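Local coordinates for protein, Family 18 Chitinase (Crocus vernus, PDB 3SIM) that belongs to the plant family 18 chitinases, TIM-barrel glycosyl hydrolases, and probably binds chitin and hydrolyses its beta-1,4 linkages, at residues Val54-Ser59 with Gln115-Asp120; Asp197-Tyr202 with Lys232-Ala237. All coordinates share one frame; numbering follows the deposited sequence.

Both contacts lie on the outer layer of the TIM barrel, on opposite sides of the chain's centre, with their own centres 35 Å apart. They share no helix or strand. Contact 1 ties the loop after strand 53-54 to the C-terminal end of helix 99-116 and is partly buried: an inner indole meets a tyrosine whose hydroxyl end reaches the more accessible Val54 and Ser58. Contact 2 joins two consecutive barrel helices, 196-209 and 230-243, and its touching residues are mostly buried. Phenylalanine, leucine and alanine do the work there, without a polar side chain. Aromatic rings serve both places, but only in contact 1 do the two segments themselves make an edge-to-face pair.

Contact 1. Residues Val54-Ser59 with Gln115-Asp120; sequences VFWDSS and QRYNLD
Trp56 and Tyr117 form a T-shaped (edge-to-face) pair that fastens a loop of the TIM barrel to the end of helix 99-116, where Asn118, at positive phi, closes a Schellman motif. The indole presents its edge to a tyrosine face: CZ2 of Trp56 stands 3.9 Å above the ring plane of Tyr117, offset toward the rim, and the planes meet at 68°. A chi1 of -72° sets Tyr117 CG anti to its carbonyl carbon and carries the ring to Trp56. NE1 of Trp56 donates a hydrogen bond to the carbonyl oxygen of Leu61, which should help fix the indole's rotation.

Val54 lays CG1 over the centre of the Trp56 ring, 3.7 Å above its plane, while CG2 lies 4.3 Å from CE1 of Tyr117. The tyrosine ring also rests on Pro63 and Ile66 of helix 63-72, so a broad flat side chain suits the junction. Shortening it to an alanine is likely to leave the edge of Trp56 without its aromatic face and to open a gap beside Val54.

At the more accessible end, the small Ser58 makes a tight approach to the phenol through CB, 3.1 Å from Tyr117 OH, whereas Ser58 OG is 3.9 Å from that same oxygen.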
ATOM      1  N   VAL A  54      -4.155   5.229 -14.829  1.00 10.76           N
ATOM      2  CA  VAL A  54      -2.954   5.581 -14.116  1.00 11.38           C
ATOM      3  C   VAL A  54      -3.011   7.019 -13.536  1.00 12.19           C
ATOM      4  O   VAL A  54      -3.089   7.897 -14.273  1.00 13.45           O
ATOM      5  CB  VAL A  54      -1.721   5.404 -15.023  1.00 11.49           C
ATOM      6  CG1 VAL A  54      -0.515   6.089 -14.483  1.00 11.33           C
ATOM      7  CG2 VAL A  54      -1.431   3.962 -15.278  1.00  9.67           C
ATOM      8  N   PHE A  55      -3.012   7.211 -12.227  1.00 12.08           N
ATOM      9  CA  PHE A  55      -3.100   8.561 -11.653  1.00 11.82           C
ATOM     10  C   PHE A  55      -1.826   9.182 -11.086  1.00 11.87           C
ATOM     11  O   PHE A  55      -1.801  10.294 -10.695  1.00 11.48           O
ATOM     12  CB  PHE A  55      -4.288   8.690 -10.718  1.00 12.42           C
ATOM     13  CG  PHE A  55      -5.615   8.701 -11.411  1.00 14.28           C
ATOM     14  CD1 PHE A  55      -6.230   7.543 -11.720  1.00 14.87           C
ATOM     15  CD2 PHE A  55      -6.245   9.867 -11.755  1.00 14.86           C
ATOM     16  CE1 PHE A  55      -7.398   7.536 -12.358  1.00 16.99           C
ATOM     17  CE2 PHE A  55      -7.444   9.856 -12.375  1.00 13.78           C
ATOM     18  CZ  PHE A  55      -8.014   8.695 -12.692  1.00 15.62           C
ATOM     19  N   TRP A  56      -0.773   8.389 -11.029  1.00 10.83           N
ATOM     20  CA  TRP A  56       0.553   8.923 -10.823  1.00 10.84           C
ATOM     21  C   TRP A  56       1.116   9.448 -12.113  1.00 11.74           C
ATOM     22  O   TRP A  56       0.579   9.192 -13.155  1.00 11.09           O
ATOM     23  CB  TRP A  56       1.558   7.947 -10.183  1.00 10.28           C
ATOM     24  CG  TRP A  56       2.020   6.841 -11.018  1.00  8.22           C
ATOM     25  CD1 TRP A  56       3.140   6.789 -11.751  1.00  7.71           C
ATOM     26  CD2 TRP A  56       1.371   5.618 -11.210  1.00  7.60           C
ATOM     27  NE1 TRP A  56       3.235   5.621 -12.402  1.00 10.25           N
ATOM     28  CE2 TRP A  56       2.158   4.864 -12.079  1.00  7.76           C
ATOM     29  CE3 TRP A  56       0.200   5.060 -10.713  1.00  8.12           C
ATOM     30  CZ2 TRP A  56       1.811   3.611 -12.462  1.00 10.25           C
ATOM     31  CZ3 TRP A  56      -0.133   3.839 -11.096  1.00  8.39           C
ATOM     32  CH2 TRP A  56       0.654   3.118 -11.969  1.00  8.94           C
ATOM     33  N   ASP A  57       2.206  10.164 -11.987  1.00 11.97           N
ATOM     34  CA  ASP A  57       2.858  10.824 -13.112  1.00 13.61           C
ATOM     35  C   ASP A  57       3.919   9.927 -13.804  1.00 12.95           C
ATOM     36  O   ASP A  57       5.024   9.802 -13.357  1.00 14.06           O
ATOM     37  CB  ASP A  57       3.383  12.212 -12.667  1.00 11.66           C
ATOM     38  CG  ASP A  57       3.975  13.057 -13.816  1.00 14.30           C
ATOM     39  OD1 ASP A  57       4.215  12.586 -14.871  1.00 14.51           O
ATOM     40  OD2 ASP A  57       4.216  14.190 -13.592  1.00 14.16           O
ATOM     41  N   SER A  58       3.515   9.368 -14.925  1.00 13.38           N
ATOM     42  CA  SER A  58       4.340   8.474 -15.707  1.00 14.20           C
ATOM     43  C   SER A  58       5.603   9.106 -16.268  1.00 15.05           C
ATOM     44  O   SER A  58       6.524   8.461 -16.501  1.00 14.85           O
ATOM     45  CB  SER A  58       3.575   7.729 -16.788  1.00 14.43           C
ATOM     46  OG  SER A  58       3.132   8.507 -17.825  1.00 13.57           O
ATOM     47  N   SER A  59       5.613  10.402 -16.431  1.00 15.31           N
ATOM     48  CA  SER A  59       6.813  11.047 -16.841  1.00 15.91           C
ATOM     49  C   SER A  59       7.932  11.131 -15.798  1.00 16.43           C
ATOM     50  O   SER A  59       9.039  11.374 -16.097  1.00 16.23           O
ATOM     51  CB  SER A  59       6.532  12.355 -17.491  1.00 16.12           C
ATOM     52  OG  SER A  59       6.583  13.330 -16.557  0.50 20.04           O
ATOM     53  N   GLN A 115       2.504  -5.281 -16.834  1.00 12.27           N
ATOM     54  CA  GLN A 115       3.501  -5.654 -17.855  1.00 13.20           C
ATOM     55  C   GLN A 115       4.240  -4.437 -18.415  1.00 12.56           C
ATOM     56  O   GLN A 115       5.392  -4.423 -18.499  1.00 11.91           O
ATOM     57  CB  GLN A 115       2.897  -6.520 -18.985  1.00 13.51           C
ATOM     58  CG  GLN A 115       2.277  -7.834 -18.537  1.00 15.46           C
ATOM     59  CD  GLN A 115       1.588  -8.623 -19.650  1.00 17.47           C
ATOM     60  OE1 GLN A 115       1.114  -8.079 -20.593  1.00 20.38           O
ATOM     61  NE2 GLN A 115       1.549  -9.893 -19.510  1.00 14.41           N
ATOM     62  N   ARG A 116       3.507  -3.397 -18.739  1.00 12.00           N
ATOM     63  CA  ARG A 116       4.083  -2.185 -19.266  1.00 12.70           C
ATOM     64  C   ARG A 116       5.062  -1.474 -18.328  1.00 11.10           C
ATOM     65  O   ARG A 116       6.057  -1.054 -18.783  1.00  9.85           O
ATOM     66  CB  ARG A 116       3.031  -1.204 -19.796  1.00 12.19           C
ATOM     67  CG  ARG A 116       3.592  -0.169 -20.744  1.00 12.46           C
ATOM     68  CD  ARG A 116       2.517   0.743 -21.326  1.00 11.47           C
ATOM     69  NE  ARG A 116       2.365   1.989 -20.608  1.00 12.08           N
ATOM     70  CZ  ARG A 116       3.209   2.989 -20.695  1.00 11.77           C
ATOM     71  NH1 ARG A 116       3.006   4.076 -20.071  1.00 11.90           N
ATOM     72  NH2 ARG A 116       4.246   2.894 -21.461  1.00 12.39           N
ATOM     73  N   TYR A 117       4.763  -1.383 -17.039  1.00 11.12           N
ATOM     74  CA  TYR A 117       5.636  -0.734 -16.074  1.00 11.59           C
ATOM     75  C   TYR A 117       6.707  -1.689 -15.456  1.00 13.43           C
ATOM     76  O   TYR A 117       7.479  -1.301 -14.615  1.00 14.12           O
ATOM     77  CB  TYR A 117       4.860   0.042 -15.002  1.00 10.44           C
ATOM     78  CG  TYR A 117       4.189   1.339 -15.483  1.00 12.69           C
ATOM     79  CD1 TYR A 117       3.025   1.310 -16.198  1.00 11.54           C
ATOM     80  CD2 TYR A 117       4.728   2.563 -15.190  1.00 10.87           C
ATOM     81  CE1 TYR A 117       2.428   2.487 -16.637  1.00 12.27           C
ATOM     82  CE2 TYR A 117       4.143   3.711 -15.580  1.00 10.67           C
ATOM     83  CZ  TYR A 117       2.999   3.682 -16.312  1.00 11.30           C
ATOM     84  OH  TYR A 117       2.434   4.822 -16.699  1.00 14.30           O
ATOM     85  N   ASN A 118       6.741  -2.920 -15.901  1.00 13.68           N
ATOM     86  CA  ASN A 118       7.626  -3.907 -15.301  1.00 15.03           C
ATOM     87  C   ASN A 118       7.396  -4.200 -13.782  1.00 13.92           C
ATOM     88  O   ASN A 118       8.320  -4.280 -13.097  1.00 11.49           O
ATOM     89  CB  ASN A 118       9.105  -3.463 -15.388  1.00 15.27           C
ATOM     90  CG  ASN A 118       9.499  -2.816 -16.711  0.50 17.90           C
ATOM     91  OD1 ASN A 118       9.876  -1.629 -16.768  1.00 19.12           O
ATOM     92  ND2 ASN A 118       9.412  -3.590 -17.767  1.00 16.38           N
ATOM     93  N   LEU A 119       6.168  -4.251 -13.322  1.00 13.18           N
ATOM     94  CA  LEU A 119       5.803  -4.384 -11.900  1.00 12.68           C
ATOM     95  C   LEU A 119       5.791  -5.820 -11.382  1.00 12.80           C
ATOM     96  O   LEU A 119       5.587  -6.732 -12.124  1.00 12.92           O
ATOM     97  CB  LEU A 119       4.471  -3.691 -11.628  1.00 11.08           C
ATOM     98  CG  LEU A 119       4.293  -2.206 -11.995  1.00 12.26           C
ATOM     99  CD1 LEU A 119       2.922  -1.645 -11.599  1.00  8.99           C
ATOM    100  CD2 LEU A 119       5.434  -1.347 -11.532  1.00  6.66           C
ATOM    101  N   ASP A 120       5.965  -5.964 -10.083  1.00 12.68           N
ATOM    102  CA  ASP A 120       6.069  -7.224  -9.384  1.00 13.01           C
ATOM    103  C   ASP A 120       4.896  -7.630  -8.473  1.00 13.04           C
ATOM    104  O   ASP A 120       4.778  -8.758  -8.050  1.00 13.57           O
ATOM    105  CB  ASP A 120       7.345  -7.182  -8.569  1.00 14.33           C
ATOM    106  CG  ASP A 120       8.541  -6.775  -9.388  1.00 17.25           C
ATOM    107  OD1 ASP A 120       8.984  -7.616 -10.165  1.00 12.01           O
ATOM    108  OD2 ASP A 120       8.957  -5.601  -9.255  1.00 17.93           O
TER

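Contact 2. Residues Asp197-Tyr202 with Lys232-Ala237; sequences DKFLGY and KGFFDA
Phe199 and Leu200 both close on the methyl group of Ala237, which points into the seam between consecutive outer helices of the TIM barrel. The axes of the two short segments pass 9.8 Å apart at closest, with a crossing angle of -55°. A small residue suits this spot, because a ring and a branched chain both come up to one CB. CD2 of Phe199 comes to 3.8 Å from Ala237 CB, in an oblique approach to the ring.

The Phe199 ring reaches Phe234 as well, its chi1 of 179° placing CG anti to the main-chain nitrogen. The two rings are turned 80° against each other and meet obliquely, CZ of Phe199 lying 4.2 Å from CE2 of Phe234. Both also touch Ile217 of strand 215-220, so these large flat side chains carry the helix pair down onto the barrel wall; Phe234 adds an edge-to-face pair with Phe219.

Leu200 bends its end toward the other helix, bringing CD2 within 4.0 Å of Ala237 CB and 3.6 Å of Ala237 O. Neither charge nor side-chain hydrogen bonding enters between the segments; the seam therefore probably owes its stability to apolar fit and burial more than to directed bonds.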
ATOM      1  N   ASP A 197       2.267   2.334  24.812  1.00 18.49           N
ATOM      2  CA  ASP A 197       1.501   1.187  25.260  1.00 19.30           C
ATOM      3  C   ASP A 197       0.240   0.922  24.450  1.00 17.62           C
ATOM      4  O   ASP A 197      -0.054  -0.173  24.197  1.00 16.83           O
ATOM      5  CB  ASP A 197       1.176   1.168  26.767  1.00 20.26           C
ATOM      6  CG  ASP A 197       0.634  -0.239  27.249  1.00 25.36           C
ATOM      7  OD1 ASP A 197       1.363  -1.214  27.204  1.00 28.05           O
ATOM      8  OD2 ASP A 197      -0.528  -0.376  27.648  1.00 28.29           O
ATOM      9  N   LYS A 198      -0.489   1.960  24.115  1.00 16.00           N
ATOM     10  CA  LYS A 198      -1.658   1.863  23.295  1.00 15.58           C
ATOM     11  C   LYS A 198      -1.352   1.392  21.857  1.00 14.12           C
ATOM     12  O   LYS A 198      -2.036   0.581  21.350  1.00 14.52           O
ATOM     13  CB  LYS A 198      -2.430   3.156  23.308  1.00 16.25           C
ATOM     14  CG  LYS A 198      -3.260   3.370  24.539  1.00 17.94           C
ATOM     15  CD  LYS A 198      -3.913   4.663  24.551  1.00 18.30           C
ATOM     16  CE  LYS A 198      -4.465   4.976  25.956  1.00 22.56           C
ATOM     17  NZ  LYS A 198      -5.226   6.128  25.955  1.00 17.70           N
ATOM     18  N   PHE A 199      -0.264   1.879  21.279  1.00 13.26           N
ATOM     19  CA  PHE A 199       0.137   1.443  19.975  1.00 12.10           C
ATOM     20  C   PHE A 199       0.373  -0.055  19.986  1.00 11.31           C
ATOM     21  O   PHE A 199      -0.142  -0.711  19.174  1.00 10.14           O
ATOM     22  CB  PHE A 199       1.374   2.178  19.497  1.00 11.25           C
ATOM     23  CG  PHE A 199       1.881   1.760  18.142  1.00 10.28           C
ATOM     24  CD1 PHE A 199       1.649   2.547  17.046  1.00 12.40           C
ATOM     25  CD2 PHE A 199       2.659   0.656  17.965  1.00 11.60           C
ATOM     26  CE1 PHE A 199       2.131   2.193  15.803  1.00 13.53           C
ATOM     27  CE2 PHE A 199       3.163   0.338  16.772  1.00 11.87           C
ATOM     28  CZ  PHE A 199       2.895   1.092  15.691  1.00 11.39           C
ATOM     29  N   LEU A 200       1.088  -0.543  20.978  1.00 11.17           N
ATOM     30  CA  LEU A 200       1.336  -1.954  21.110  1.00 11.23           C
ATOM     31  C   LEU A 200       0.011  -2.741  21.275  1.00 11.68           C
ATOM     32  O   LEU A 200      -0.121  -3.777  20.730  1.00 10.76           O
ATOM     33  CB  LEU A 200       2.372  -2.265  22.199  1.00 11.17           C
ATOM     34  CG  LEU A 200       3.824  -1.799  21.987  1.00 12.75           C
ATOM     35  CD1 LEU A 200       4.642  -1.761  23.242  1.00 15.28           C
ATOM     36  CD2 LEU A 200       4.523  -2.565  20.942  1.00 10.75           C
ATOM     37  N   GLY A 201      -0.936  -2.203  22.027  1.00 11.52           N
ATOM     38  CA  GLY A 201      -2.267  -2.770  22.107  1.00 12.33           C
ATOM     39  C   GLY A 201      -2.989  -2.809  20.751  1.00 12.07           C
ATOM     40  O   GLY A 201      -3.605  -3.773  20.404  1.00 10.60           O
ATOM     41  N   TYR A 202      -2.837  -1.753  19.987  1.00 11.80           N
ATOM     42  CA  TYR A 202      -3.403  -1.709  18.634  1.00 11.97           C
ATOM     43  C   TYR A 202      -2.763  -2.754  17.710  1.00 11.27           C
ATOM     44  O   TYR A 202      -3.442  -3.382  16.990  1.00 11.56           O
ATOM     45  CB  TYR A 202      -3.405  -0.309  18.000  1.00 11.88           C
ATOM     46  CG  TYR A 202      -4.241   0.750  18.705  1.00 13.80           C
ATOM     47  CD1 TYR A 202      -5.427   0.435  19.356  1.00 15.09           C
ATOM     48  CD2 TYR A 202      -3.820   2.048  18.750  1.00 14.63           C
ATOM     49  CE1 TYR A 202      -6.150   1.385  20.011  1.00 13.44           C
ATOM     50  CE2 TYR A 202      -4.533   2.991  19.400  1.00 16.63           C
ATOM     51  CZ  TYR A 202      -5.696   2.663  20.020  1.00 15.95           C
ATOM     52  OH  TYR A 202      -6.377   3.629  20.631  1.00 17.20           O
ATOM     53  N   LYS A 232       8.380  10.315  18.104  1.00 22.81           N
ATOM     54  CA  LYS A 232       7.846  10.462  19.446  1.00 21.81           C
ATOM     55  C   LYS A 232       7.436   9.146  20.169  1.00 20.25           C
ATOM     56  O   LYS A 232       6.563   9.089  20.951  1.00 19.69           O
ATOM     57  CB  LYS A 232       6.866  11.599  19.531  1.00 21.33           C
ATOM     58  CG  LYS A 232       7.568  12.948  19.320  1.00 23.80           C
ATOM     59  CD  LYS A 232       6.644  14.133  19.319  1.00 26.92           C
ATOM     60  CE  LYS A 232       7.360  15.436  19.592  1.00 28.97           C
ATOM     61  NZ  LYS A 232       7.716  16.119  18.396  1.00 31.33           N
ATOM     62  N   GLY A 233       8.192   8.123  19.886  1.00 18.89           N
ATOM     63  CA  GLY A 233       8.074   6.851  20.514  1.00 16.76           C
ATOM     64  C   GLY A 233       7.763   5.690  19.585  1.00 15.77           C
ATOM     65  O   GLY A 233       7.791   4.596  20.008  1.00 15.01           O
ATOM     66  N   PHE A 234       7.589   5.951  18.295  1.00 14.41           N
ATOM     67  CA  PHE A 234       7.349   4.876  17.356  1.00 13.82           C
ATOM     68  C   PHE A 234       8.492   3.837  17.420  1.00 13.62           C
ATOM     69  O   PHE A 234       8.237   2.700  17.508  1.00 13.53           O
ATOM     70  CB  PHE A 234       7.211   5.391  15.915  1.00 13.81           C
ATOM     71  CG  PHE A 234       7.171   4.302  14.847  1.00 14.32           C
ATOM     72  CD1 PHE A 234       8.313   3.905  14.212  1.00 12.65           C
ATOM     73  CD2 PHE A 234       5.997   3.764  14.406  1.00 14.25           C
ATOM     74  CE1 PHE A 234       8.283   2.995  13.235  1.00 14.16           C
ATOM     75  CE2 PHE A 234       6.008   2.806  13.424  1.00 12.00           C
ATOM     76  CZ  PHE A 234       7.160   2.422  12.887  1.00 13.36           C
ATOM     77  N   PHE A 235       9.720   4.287  17.452  1.00 12.99           N
ATOM     78  CA  PHE A 235      10.872   3.404  17.571  1.00 12.36           C
ATOM     79  C   PHE A 235      10.974   2.581  18.870  1.00 12.63           C
ATOM     80  O   PHE A 235      11.495   1.541  18.847  1.00 11.65           O
ATOM     81  CB  PHE A 235      12.195   4.026  17.086  1.00 11.99           C
ATOM     82  CG  PHE A 235      12.248   4.253  15.611  1.00 12.29           C
ATOM     83  CD1 PHE A 235      12.273   3.187  14.752  1.00 12.65           C
ATOM     84  CD2 PHE A 235      12.218   5.516  15.073  1.00 12.58           C
ATOM     85  CE1 PHE A 235      12.298   3.356  13.451  1.00 10.20           C
ATOM     86  CE2 PHE A 235      12.252   5.695  13.733  1.00 11.10           C
ATOM     87  CZ  PHE A 235      12.277   4.599  12.919  1.00 12.21           C
ATOM     88  N   ASP A 236      10.446   3.087  19.977  1.00 13.37           N
ATOM     89  CA  ASP A 236      10.328   2.316  21.203  1.00 14.69           C
ATOM     90  C   ASP A 236       9.360   1.132  21.096  1.00 13.38           C
ATOM     91  O   ASP A 236       9.656   0.080  21.505  1.00 12.42           O
ATOM     92  CB  ASP A 236       9.955   3.202  22.379  1.00 16.33           C
ATOM     93  CG  ASP A 236      11.004   4.242  22.657  1.00 23.80           C
ATOM     94  OD1 ASP A 236      12.161   3.976  22.422  1.00 27.86           O
ATOM     95  OD2 ASP A 236      10.681   5.334  23.040  1.00 30.32           O
ATOM     96  N   ALA A 237       8.206   1.385  20.525  1.00 12.20           N
ATOM     97  CA  ALA A 237       7.245   0.363  20.204  1.00 11.28           C
ATOM     98  C   ALA A 237       7.832  -0.640  19.184  1.00 10.23           C
ATOM     99  O   ALA A 237       7.706  -1.794  19.338  1.00 10.79           O
ATOM    100  CB  ALA A 237       6.011   0.988  19.696  1.00 10.94           C
TER